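Long-range contact in cytoplasmic protein (Cryptococcus neoformans var. grubii serotype A, PDB 7LPO), which probably hydrolyses steryl beta-glucosides, as a sterylglucosidase of glycoside hydrolase family 5: residues M303-G308 with Q329-K334. Numbering follows the deposited sequence.
Sequences MRLGMG and QTIDPK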
loop_
_atom_site.group_PDB
_atom_site.type_symbol
_atom_site.label_atom_id
_atom_site.label_comp_id
_atom_site.label_asym_id
_atom_site.label_seq_id
_atom_site.Cartn_x
_atom_site.Cartn_y
_atom_site.Cartn_z
ATOM N N MET A 303 9.937 26.814 3.338
ATOM C CA MET A 303 9.870 27.812 2.278
ATOM C C MET A 303 11.090 28.728 2.304
ATOM O O MET A 303 11.660 29.042 1.253
ATOM C CB MET A 303 8.585 28.629 2.417
ATOM C CG MET A 303 7.304 27.846 2.119
ATOM S SD MET A 303 5.802 28.755 2.563
ATOM C CE MET A 303 4.555 27.493 2.294
ATOM N N ARG A 304 11.499 29.182 3.491
ATOM C CA ARG A 304 12.719 29.978 3.582
ATOM C C ARG A 304 13.919 29.186 3.093
ATOM O O ARG A 304 14.785 29.719 2.389
ATOM C CB ARG A 304 12.958 30.439 5.015
ATOM C CG ARG A 304 11.957 31.463 5.524
ATOM C CD ARG A 304 12.018 31.515 7.034
ATOM N NE ARG A 304 11.017 32.406 7.612
ATOM C CZ ARG A 304 10.567 32.307 8.858
ATOM N NH1 ARG A 304 11.024 31.346 9.652
ATOM N NH2 ARG A 304 9.656 33.166 9.304
ATOM N N LEU A 305 13.992 27.908 3.470
ATOM C CA LEU A 305 15.060 27.053 2.968
ATOM C C LEU A 305 14.995 26.938 1.450
ATOM O O LEU A 305 16.025 26.937 0.770
ATOM C CB LEU A 305 14.959 25.668 3.616
ATOM C CG LEU A 305 15.371 25.566 5.088
ATOM C CD1 LEU A 305 14.995 24.186 5.658
ATOM C CD2 LEU A 305 16.848 25.804 5.257
ATOM N N GLY A 306 13.788 26.804 0.901
ATOM C CA GLY A 306 13.636 26.706 -0.537
ATOM C C GLY A 306 14.026 27.966 -1.281
ATOM O O GLY A 306 14.185 27.923 -2.505
ATOM N N MET A 307 14.146 29.092 -0.576
ATOM C CA MET A 307 14.707 30.317 -1.123
ATOM C C MET A 307 16.184 30.474 -0.763
ATOM O O MET A 307 16.746 31.559 -0.933
ATOM C CB MET A 307 13.908 31.528 -0.634
ATOM C CG MET A 307 12.576 31.729 -1.348
ATOM S SD MET A 307 12.726 31.915 -3.156
ATOM C CE MET A 307 13.756 33.375 -3.256
ATOM N N GLY A 308 16.821 29.412 -0.282
ATOM C CA GLY A 308 18.245 29.414 -0.065
ATOM C C GLY A 308 18.704 29.961 1.266
ATOM O O GLY A 308 19.915 30.142 1.451
ATOM N N GLN A 329 19.165 21.343 14.380
ATOM C CA GLN A 329 20.185 21.185 13.352
ATOM C C GLN A 329 20.070 22.318 12.344
ATOM O O GLN A 329 18.968 22.683 11.928
ATOM C CB GLN A 329 20.045 19.834 12.639
ATOM C CG GLN A 329 20.513 18.659 13.476
ATOM C CD GLN A 329 20.341 17.332 12.773
ATOM O OE1 GLN A 329 20.689 17.182 11.596
ATOM N NE2 GLN A 329 19.807 16.353 13.491
ATOM N N THR A 330 21.207 22.880 11.962
ATOM C CA THR A 330 21.238 23.931 10.959
ATOM C C THR A 330 21.270 23.310 9.568
ATOM O O THR A 330 22.097 22.434 9.288
ATOM C CB THR A 330 22.448 24.841 11.160
ATOM O OG1 THR A 330 22.345 25.496 12.430
ATOM C CG2 THR A 330 22.527 25.885 10.056
ATOM N N ILE A 331 20.352 23.750 8.711
ATOM C CA ILE A 331 20.365 23.437 7.285
ATOM C C ILE A 331 20.715 24.728 6.560
ATOM O O ILE A 331 20.041 25.752 6.737
ATOM C CB ILE A 331 19.018 22.873 6.806
ATOM C CG1 ILE A 331 18.685 21.580 7.567
ATOM C CG2 ILE A 331 19.043 22.632 5.306
ATOM C CD1 ILE A 331 17.229 21.164 7.442
ATOM N N ASP A 332 21.781 24.692 5.768
ATOM C CA ASP A 332 22.253 25.877 5.054
ATOM C C ASP A 332 22.340 25.586 3.563
ATOM O O ASP A 332 23.339 25.005 3.100
ATOM C CB ASP A 332 23.611 26.326 5.591
ATOM C CG ASP A 332 24.036 27.680 5.046
ATOM O OD1 ASP A 332 23.353 28.204 4.131
ATOM O OD2 ASP A 332 25.051 28.222 5.541
ATOM N N PRO A 333 21.326 25.958 2.774
ATOM C CA PRO A 333 21.416 25.763 1.319
ATOM C C PRO A 333 22.452 26.645 0.655
ATOM O O PRO A 333 22.772 26.407 -0.517
ATOM C CB PRO A 333 20.001 26.111 0.821
ATOM C CG PRO A 333 19.131 26.126 2.040
ATOM C CD PRO A 333 20.023 26.515 3.177
ATOM N N LYS A 334 22.956 27.664 1.356
ATOM C CA LYS A 334 23.968 28.578 0.828
ATOM C C LYS A 334 23.502 29.234 -0.465
ATOM O O LYS A 334 24.221 29.272 -1.468
ATOM C CB LYS A 334 25.301 27.858 0.631
ATOM C CG LYS A 334 25.934 27.401 1.934
ATOM C CD LYS A 334 26.609 26.050 1.778
ATOM C CE LYS A 334 28.016 26.080 2.371
ATOM N NZ LYS A 334 28.008 25.872 3.862
#
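L305, P333 and G308 carry most of this interface, which buries 229 Å² in all, both sides summed. L305 reaches out from the last turn of helix 299-306 with CG anti to its own carbonyl carbon (chi1 -73°), and its methyl CD2 does most of the touching. That methyl lies 3.5 Å from the carbonyl O of I331, the last residue of strand 322-331. The same CD2 also meets I331 CG2 and the ring carbon CD of P333, two residues on in the loop that follows, each at 3.9 Å. The other branch, CD1, makes a looser approach to I331 CD1, and the side chains of L305 and I331 cross at about a right angle.

P333 directs its ring at the helix end. Its CG sits 3.5 Å from the backbone O of L305, the same oxygen that accepts a hydrogen bond from the backbone N of G308 (N to L305 O, 2.8 Å), while P333 CB packs 3.8 Å from G308 CA. The backbone angles of G308, phi 86° and psi 8°, would press a CB against the carbonyl oxygen of M307, so the positive phi suits glycine, and they turn the chain out of the helix beside P333. D332, just before the proline, accepts the backbone N of K334 on OD1 at 2.9 Å, from above the carboxylate plane, an Asx turn that spans P333. Backbone bonding between G308 and G335 ties the two loops together just past this turn, and Q311 of strand 311-319 touches L305. The geometry is that of a Schellman motif, with G308 as C-prime residue, packed against an Asx turn where the edge strand of a three-stranded antiparallel sheet ends.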